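Local coordinates for extracellular solute-binding protein, family 1 (Bifidobacterium longum subsp. infantis ATCC 15697, PDB 3OMB), which probably captures a carbohydrate outside the cell and delivers it to an ABC transporter, and carries a bound magnesium ion, at residues A[42-47]-A[98-103]; A[161-166]-A[343-348]; A[484-489]-A[517-522]. All coordinates share one frame; numbering follows the deposited sequence.

Contact 1. Residues A[42-47]-A[98-103]; sequences VTVLVK and VNLNGY
The carbonyl O of V98 accepts from N of L45 at 2.8 Å, and CA of V44 makes a C-H...O contact with it. Three more backbone bonds, V98 N to T43 O, L100 N to L45 O and K47 N to L100 O, complete a parallel ladder pairing V44 with V98, L45 with N99 and V46 with L100. Beta-branched valines suit these extended strands. On one face V44 and V98 lie side by side, CG2 of V44 3.9 Å from CB of V98, while CG of L100 meets CG1 of V44 at 4.0 Å. The other face carries L45, whose CB lies 3.5 Å from OD1 of N99 and whose CD2 packs on CA of G102, where a CB would clash. ND2 of N99 instead bonds the carbonyls of A96 and S355. Past strand 98-100, loop residue N101 meets K47, still in its own strand and bent at chi3 (-96°); NZ bonds weakly to O of N101, and a water links K47 O with N101 ND2. Strand 71-78 flanks 41-48 and 352-356 flanks 98-100; helix 363-373 covers the valine face through L369, A366 and L373, and W82 of helix 79-92 packs against L45.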
loop_
_atom_site.group_PDB
_atom_site.type_symbol
_atom_site.label_atom_id
_atom_site.label_comp_id
_atom_site.label_asym_id
_atom_site.label_seq_id
_atom_site.Cartn_x
_atom_site.Cartn_y
_atom_site.Cartn_z
ATOM N N VAL A 42 18.845 24.730 6.423
ATOM C CA VAL A 42 17.670 24.187 5.775
ATOM C C VAL A 42 16.852 23.403 6.803
ATOM O O VAL A 42 17.340 22.418 7.378
ATOM C CB VAL A 42 18.051 23.279 4.582
ATOM C CG1 VAL A 42 16.800 22.835 3.806
ATOM C CG2 VAL A 42 19.016 23.979 3.652
ATOM N N THR A 43 15.616 23.848 7.031
ATOM C CA THR A 43 14.661 23.086 7.840
ATOM C C THR A 43 14.028 21.995 6.999
ATOM O O THR A 43 13.627 22.226 5.861
ATOM C CB THR A 43 13.547 23.977 8.436
ATOM O OG1 THR A 43 12.988 24.793 7.405
ATOM C CG2 THR A 43 14.107 24.883 9.532
ATOM N N VAL A 44 13.960 20.797 7.555
ATOM C CA VAL A 44 13.400 19.650 6.862
ATOM C C VAL A 44 12.480 18.921 7.805
ATOM O O VAL A 44 12.920 18.413 8.841
ATOM C CB VAL A 44 14.494 18.666 6.413
ATOM C CG1 VAL A 44 13.875 17.487 5.642
ATOM C CG2 VAL A 44 15.527 19.374 5.564
ATOM N N LEU A 45 11.203 18.868 7.452
ATOM C CA LEU A 45 10.250 18.036 8.168
ATOM C C LEU A 45 10.351 16.609 7.576
ATOM O O LEU A 45 10.433 16.460 6.369
ATOM C CB LEU A 45 8.841 18.586 7.985
ATOM C CG LEU A 45 7.785 17.618 8.513
ATOM C CD1 LEU A 45 7.245 18.110 9.827
ATOM C CD2 LEU A 45 6.702 17.411 7.472
ATOM N N VAL A 46 10.372 15.588 8.435
ATOM C CA VAL A 46 10.495 14.192 8.010
ATOM C C VAL A 46 9.582 13.302 8.873
ATOM O O VAL A 46 9.681 13.269 10.104
ATOM C CB VAL A 46 11.980 13.668 8.049
ATOM C CG1 VAL A 46 12.632 13.856 9.435
ATOM C CG2 VAL A 46 12.045 12.228 7.603
ATOM N N LYS A 47 8.687 12.599 8.210
ATOM C CA LYS A 47 7.841 11.608 8.865
ATOM C C LYS A 47 8.660 10.347 9.115
ATOM O O LYS A 47 9.442 9.936 8.252
ATOM C CB LYS A 47 6.653 11.285 7.970
ATOM C CG LYS A 47 5.554 10.485 8.669
ATOM C CD LYS A 47 4.571 9.941 7.662
ATOM C CE LYS A 47 3.377 10.847 7.523
ATOM N NZ LYS A 47 2.606 10.489 6.293
ATOM N N VAL A 98 11.977 22.011 3.396
ATOM C CA VAL A 98 11.855 20.754 2.688
ATOM C C VAL A 98 10.970 19.850 3.545
ATOM O O VAL A 98 11.113 19.807 4.767
ATOM C CB VAL A 98 13.243 20.101 2.438
ATOM C CG1 VAL A 98 13.112 18.690 1.779
ATOM C CG2 VAL A 98 14.141 21.026 1.600
ATOM N N ASN A 99 10.054 19.134 2.900
ATOM C CA ASN A 99 9.095 18.321 3.624
ATOM C C ASN A 99 9.049 16.926 3.034
ATOM O O ASN A 99 8.768 16.754 1.841
ATOM C CB ASN A 99 7.719 18.969 3.571
ATOM C CG ASN A 99 7.718 20.352 4.152
ATOM O OD1 ASN A 99 7.538 20.514 5.342
ATOM N ND2 ASN A 99 7.956 21.357 3.321
ATOM N N LEU A 100 9.336 15.941 3.882
ATOM C CA LEU A 100 9.378 14.544 3.476
ATOM C C LEU A 100 8.150 13.804 3.999
ATOM O O LEU A 100 7.983 13.642 5.205
ATOM C CB LEU A 100 10.683 13.865 3.948
ATOM C CG LEU A 100 12.000 14.603 3.652
ATOM C CD1 LEU A 100 13.189 13.746 4.050
ATOM C CD2 LEU A 100 12.132 15.041 2.183
ATOM N N ASN A 101 7.301 13.365 3.074
ATOM C CA ASN A 101 6.039 12.716 3.388
ATOM C C ASN A 101 5.203 13.555 4.340
ATOM O O ASN A 101 4.575 13.027 5.248
ATOM C CB ASN A 101 6.243 11.307 3.956
ATOM C CG ASN A 101 6.622 10.297 2.891
ATOM O OD1 ASN A 101 5.868 10.054 1.956
ATOM N ND2 ASN A 101 7.784 9.686 3.044
ATOM N N GLY A 102 5.232 14.867 4.138
ATOM C CA GLY A 102 4.439 15.783 4.958
ATOM C C GLY A 102 3.100 16.101 4.334
ATOM O O GLY A 102 2.079 16.022 5.000
ATOM N N TYR A 103 3.114 16.419 3.044
ATOM C CA TYR A 103 1.968 17.003 2.353
ATOM C C TYR A 103 1.721 16.361 1.016
ATOM O O TYR A 103 2.619 15.795 0.418
ATOM C CB TYR A 103 2.240 18.486 2.113
ATOM C CG TYR A 103 2.582 19.211 3.379
ATOM C CD1 TYR A 103 1.595 19.521 4.305
ATOM C CD2 TYR A 103 3.901 19.549 3.672
ATOM C CE1 TYR A 103 1.912 20.156 5.494
ATOM C CE2 TYR A 103 4.227 20.202 4.855
ATOM C CZ TYR A 103 3.230 20.508 5.756
ATOM O OH TYR A 103 3.537 21.150 6.926
HETATM O O HOH W 1 9.733 10.437 5.447
#

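Contact 2. Residues A[161-166]-A[343-348]; sequences SGTGQH and DGSSSE
T163 reaches D343 through its hydroxyl: OG1 stands anti to the backbone N (chi1 179°) and donates to OD1 of D343 at 2.7 Å, coming from above the carboxylate plane. That oxygen is gripped three times, since OG of S345 takes its syn lone pair at 2.6 Å and N of S345 also approaches from out of the plane. Such a cluster of donors would be expected to favour the charged form of this buried aspartate. CG of Q165 rests 3.5 Å from CG of D343, so an aliphatic part of the glutamine covers the acid while NE2 bonds N240 and OE1 bonds N of Y224. Further along, O of G162 accepts from both OG and N of S347, which reach it from opposite faces of its plane; N lies at 2.9 Å. S346 OG donates to O of S161 at 3.0 Å, well above the carbonyl plane. Serines suit these places because the short side chain keeps the hydroxyl near the backbone: S346 and S347 bond carbonyls of the facing loop, S345 the aspartate.

Locally, T163 OG1 accepts from N of Q165 at 3.0 Å in a nearly straight bond (171°), and S346 OG likewise accepts from N of E348. In the next shell, OD2 of D343 is held by T237 OG1 and F239 N, N240 also bonds OG of S347, and R452 binds the carbonyls of D343 and S345. E348, extended alongside S161, forms a salt bridge with K135. Two irregular loops, one leading into strand 166-170 and the other into strand 349-350, are thus joined by hydroxyl and backbone bonds, each shaped by its own turns: an ST turn at T163 in one, an Asx turn at D343 and an ST turn at S346 in the other.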
loop_
_atom_site.group_PDB
_atom_site.type_symbol
_atom_site.label_atom_id
_atom_site.label_comp_id
_atom_site.label_asym_id
_atom_site.label_seq_id
_atom_site.Cartn_x
_atom_site.Cartn_y
_atom_site.Cartn_z
ATOM N N SER A 161 7.877 -3.951 -7.386
ATOM C CA SER A 161 6.957 -3.529 -8.442
ATOM C C SER A 161 5.608 -4.287 -8.444
ATOM O O SER A 161 4.612 -3.751 -8.927
ATOM C CB SER A 161 7.626 -3.616 -9.824
ATOM O OG SER A 161 7.779 -4.983 -10.163
ATOM N N GLY A 162 5.571 -5.510 -7.913
ATOM C CA GLY A 162 4.318 -6.269 -7.866
ATOM C C GLY A 162 3.367 -5.878 -6.722
ATOM O O GLY A 162 3.632 -4.953 -5.934
ATOM N N THR A 163 2.248 -6.576 -6.629
ATOM C CA THR A 163 1.254 -6.243 -5.607
ATOM C C THR A 163 1.674 -6.674 -4.220
ATOM O O THR A 163 2.437 -7.595 -4.077
ATOM C CB THR A 163 -0.147 -6.810 -5.926
ATOM O OG1 THR A 163 -1.041 -6.460 -4.863
ATOM C CG2 THR A 163 -0.133 -8.340 -6.084
ATOM N N GLY A 164 1.158 -5.998 -3.200
ATOM C CA GLY A 164 1.389 -6.429 -1.834
ATOM C C GLY A 164 0.343 -7.416 -1.342
ATOM O O GLY A 164 0.478 -7.960 -0.242
ATOM N N GLN A 165 -0.688 -7.658 -2.152
ATOM C CA GLN A 165 -1.800 -8.543 -1.772
ATOM C C GLN A 165 -1.605 -9.936 -2.329
ATOM O O GLN A 165 -1.366 -10.096 -3.526
ATOM C CB GLN A 165 -3.129 -7.982 -2.299
ATOM C CG GLN A 165 -3.215 -6.448 -2.239
ATOM C CD GLN A 165 -3.214 -5.921 -0.822
ATOM O OE1 GLN A 165 -3.903 -6.470 0.068
ATOM N NE2 GLN A 165 -2.435 -4.848 -0.590
ATOM N N HIS A 166 -1.700 -10.952 -1.464
ATOM C CA HIS A 166 -1.572 -12.342 -1.876
ATOM C C HIS A 166 -2.514 -13.200 -1.068
ATOM O O HIS A 166 -3.007 -12.761 -0.031
ATOM C CB HIS A 166 -0.134 -12.823 -1.707
ATOM C CG HIS A 166 0.863 -11.808 -2.157
ATOM N ND1 HIS A 166 1.425 -10.897 -1.290
ATOM C CD2 HIS A 166 1.303 -11.476 -3.393
ATOM C CE1 HIS A 166 2.219 -10.083 -1.966
ATOM N NE2 HIS A 166 2.168 -10.417 -3.244
ATOM N N ASP A 343 -5.153 -8.718 -7.847
ATOM C CA ASP A 343 -4.953 -7.340 -7.456
ATOM C C ASP A 343 -3.873 -6.653 -8.294
ATOM O O ASP A 343 -2.779 -7.194 -8.469
ATOM C CB ASP A 343 -4.582 -7.300 -5.964
ATOM C CG ASP A 343 -4.456 -5.907 -5.436
ATOM O OD1 ASP A 343 -3.369 -5.306 -5.540
ATOM O OD2 ASP A 343 -5.438 -5.419 -4.875
ATOM N N GLY A 344 -4.197 -5.455 -8.794
ATOM C CA GLY A 344 -3.333 -4.729 -9.706
ATOM C C GLY A 344 -2.384 -3.715 -9.088
ATOM O O GLY A 344 -1.773 -2.934 -9.804
ATOM N N SER A 345 -2.262 -3.709 -7.765
ATOM C CA SER A 345 -1.367 -2.743 -7.090
ATOM C C SER A 345 0.115 -2.928 -7.447
ATOM O O SER A 345 0.534 -3.993 -7.934
ATOM C CB SER A 345 -1.508 -2.842 -5.574
ATOM O OG SER A 345 -2.861 -2.752 -5.146
ATOM N N SER A 346 0.888 -1.869 -7.205
ATOM C CA SER A 346 2.338 -1.945 -7.212
ATOM C C SER A 346 2.810 -1.449 -5.862
ATOM O O SER A 346 2.258 -0.489 -5.342
ATOM C CB SER A 346 2.908 -1.054 -8.327
ATOM O OG SER A 346 4.297 -0.876 -8.121
ATOM N N SER A 347 3.811 -2.096 -5.283
ATOM C CA SER A 347 4.358 -1.669 -3.993
ATOM C C SER A 347 5.564 -0.717 -4.133
ATOM O O SER A 347 6.167 -0.343 -3.140
ATOM C CB SER A 347 4.762 -2.900 -3.174
ATOM O OG SER A 347 3.699 -3.835 -3.100
ATOM N N GLU A 348 5.903 -0.335 -5.362
ATOM C CA GLU A 348 7.148 0.384 -5.627
ATOM C C GLU A 348 7.021 1.892 -5.408
ATOM O O GLU A 348 7.760 2.476 -4.599
ATOM C CB GLU A 348 7.628 0.130 -7.057
ATOM C CG GLU A 348 8.945 0.864 -7.358
ATOM C CD GLU A 348 9.493 0.568 -8.752
ATOM O OE1 GLU A 348 10.620 1.047 -9.067
ATOM O OE2 GLU A 348 8.806 -0.151 -9.519
#

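Contact 3. Residues A[484-489]-A[517-522]; sequences AEIFNT and IGLQES
With CG1 set between its backbone N and carbonyl carbon (chi1 58°), I517 carries CD1 to the backbone of E485, 3.4 Å from the carbonyl O; I486 has CG1 anti to its carbonyl carbon (chi1 -67°) and an outstretched CD1 that meets CD1 of L519 at 3.8 Å. The I486 and L519 side chains cross at about a right angle, tip to tip, and OG of S522 lies 4.0 Å from the same isoleucine methyl. No hydrogen bond joins the two segments, so the join rests on van der Waals contact, methyl groups meeting one another and also oxygens. E485 is bent at chi2 and swings OE1 to 3.7 Å from CB of I517; its exposed position suits a charge, while its CB packs near CD1 of I517. G518, at the N-cap of helix 519-534, has phi 114°, where a CB would jam against the preceding carbonyl, so glycine suits it. The small S522 bonds through OG to ND2 of N482, on helix 473-486, so the helices are hydrogen-bonded just outside the two segments. The contact sets the C-terminal end of helix 473-486 against the start of helix 519-534, just after helix 503-516, whose L514 touches L519; F248 of strand 248-251 packs on L519 and S522.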
loop_
_atom_site.group_PDB
_atom_site.type_symbol
_atom_site.label_atom_id
_atom_site.label_comp_id
_atom_site.label_asym_id
_atom_site.label_seq_id
_atom_site.Cartn_x
_atom_site.Cartn_y
_atom_site.Cartn_z
ATOM N N ALA A 484 -18.061 10.027 3.404
ATOM C CA ALA A 484 -18.549 9.974 4.779
ATOM C C ALA A 484 -19.980 9.456 4.798
ATOM O O ALA A 484 -20.368 8.764 5.722
ATOM C CB ALA A 484 -18.450 11.344 5.463
ATOM N N GLU A 485 -20.771 9.779 3.778
ATOM C CA GLU A 485 -22.126 9.227 3.677
ATOM C C GLU A 485 -22.107 7.779 3.173
ATOM O O GLU A 485 -22.810 6.948 3.714
ATOM C CB GLU A 485 -23.055 10.125 2.833
ATOM C CG GLU A 485 -22.932 11.634 3.172
ATOM C CD GLU A 485 -24.255 12.419 3.122
ATOM O OE1 GLU A 485 -25.125 12.111 2.260
ATOM O OE2 GLU A 485 -24.409 13.382 3.942
ATOM N N ILE A 486 -21.284 7.473 2.168
ATOM C CA ILE A 486 -21.196 6.114 1.612
ATOM C C ILE A 486 -20.734 5.121 2.697
ATOM O O ILE A 486 -21.334 4.066 2.922
ATOM C CB ILE A 486 -20.231 6.076 0.373
ATOM C CG1 ILE A 486 -20.829 6.867 -0.798
ATOM C CG2 ILE A 486 -19.863 4.636 -0.036
ATOM C CD1 ILE A 486 -19.776 7.346 -1.829
ATOM N N PHE A 487 -19.673 5.482 3.390
ATOM C CA PHE A 487 -19.146 4.619 4.418
ATOM C C PHE A 487 -19.717 4.961 5.826
ATOM O O PHE A 487 -19.069 4.747 6.835
ATOM C CB PHE A 487 -17.620 4.619 4.344
ATOM C CG PHE A 487 -17.088 4.065 3.047
ATOM C CD1 PHE A 487 -16.986 2.700 2.852
ATOM C CD2 PHE A 487 -16.709 4.912 2.018
ATOM C CE1 PHE A 487 -16.509 2.180 1.660
ATOM C CE2 PHE A 487 -16.233 4.399 0.817
ATOM C CZ PHE A 487 -16.125 3.027 0.644
ATOM N N ASN A 488 -20.945 5.484 5.873
ATOM C CA ASN A 488 -21.686 5.618 7.131
ATOM C C ASN A 488 -22.128 4.241 7.643
ATOM O O ASN A 488 -21.880 3.921 8.805
ATOM C CB ASN A 488 -22.904 6.560 6.951
ATOM C CG ASN A 488 -23.686 6.793 8.253
ATOM O OD1 ASN A 488 -23.111 6.894 9.340
ATOM N ND2 ASN A 488 -25.007 6.901 8.132
ATOM N N THR A 489 -22.758 3.428 6.779
ATOM C CA THR A 489 -23.257 2.094 7.174
ATOM C C THR A 489 -22.853 0.921 6.251
ATOM O O THR A 489 -23.190 -0.233 6.549
ATOM C CB THR A 489 -24.815 2.048 7.320
ATOM O OG1 THR A 489 -25.433 2.289 6.047
ATOM C CG2 THR A 489 -25.351 3.063 8.373
ATOM N N ILE A 517 -27.332 9.081 -2.048
ATOM C CA ILE A 517 -26.499 9.934 -1.194
ATOM C C ILE A 517 -25.152 10.267 -1.828
ATOM O O ILE A 517 -24.200 10.670 -1.135
ATOM C CB ILE A 517 -26.303 9.333 0.177
ATOM C CG1 ILE A 517 -25.658 7.948 0.046
ATOM C CG2 ILE A 517 -27.666 9.315 0.945
ATOM C CD1 ILE A 517 -25.313 7.307 1.369
ATOM N N GLY A 518 -25.075 10.053 -3.141
ATOM C CA GLY A 518 -23.955 10.548 -3.944
ATOM C C GLY A 518 -23.005 9.575 -4.601
ATOM O O GLY A 518 -22.048 10.017 -5.225
ATOM N N LEU A 519 -23.263 8.264 -4.495
ATOM C CA LEU A 519 -22.359 7.267 -5.079
ATOM C C LEU A 519 -22.132 7.457 -6.579
ATOM O O LEU A 519 -21.003 7.343 -7.069
ATOM C CB LEU A 519 -22.817 5.834 -4.799
ATOM C CG LEU A 519 -21.836 4.803 -5.377
ATOM C CD1 LEU A 519 -20.426 4.948 -4.751
ATOM C CD2 LEU A 519 -22.344 3.415 -5.173
ATOM N N GLN A 520 -23.208 7.750 -7.304
ATOM C CA GLN A 520 -23.125 7.929 -8.750
ATOM C C GLN A 520 -22.384 9.194 -9.101
ATOM O O GLN A 520 -21.749 9.266 -10.150
ATOM C CB GLN A 520 -24.511 8.009 -9.327
ATOM C CG GLN A 520 -25.400 6.893 -8.882
ATOM C CD GLN A 520 -25.524 5.869 -9.939
ATOM O OE1 GLN A 520 -24.612 5.067 -10.127
ATOM N NE2 GLN A 520 -26.650 5.877 -10.659
ATOM N N GLU A 521 -22.477 10.195 -8.229
ATOM C CA GLU A 521 -21.692 11.418 -8.391
ATOM C C GLU A 521 -20.201 11.146 -8.250
ATOM O O GLU A 521 -19.409 11.615 -9.060
ATOM C CB GLU A 521 -22.128 12.480 -7.387
ATOM C CG GLU A 521 -21.405 13.794 -7.577
ATOM C CD GLU A 521 -21.796 14.807 -6.538
ATOM O OE1 GLU A 521 -21.784 14.467 -5.328
ATOM O OE2 GLU A 521 -22.124 15.944 -6.926
ATOM N N SER A 522 -19.835 10.380 -7.222
ATOM C CA SER A 522 -18.461 9.971 -7.012
ATOM C C SER A 522 -17.920 9.187 -8.194
ATOM O O SER A 522 -16.822 9.471 -8.690
ATOM C CB SER A 522 -18.336 9.164 -5.704
ATOM O OG SER A 522 -18.605 10.015 -4.600
#

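The three contacts follow one another along the chain and do not touch. Contact 1 lies in the mixed sheet containing strands 41-48 and 98-100, its centre about 21 Å from that of the chain. Contact 2, centred about 8 Å from it, has one loop running on towards strand 352-356, an edge strand of that sheet, and another entering strand 166-170 of the other mixed sheet. Contact 3 joins C-terminal helices. Centres of contacts 1 and 2, and of 2 and 3, are about 27 Å apart, those of 1 and 3 about 34 Å. Only contact 2 joins parts far apart in sequence (177 residues); two such sheets are consistent with the two-lobed fold of solute-binding proteins.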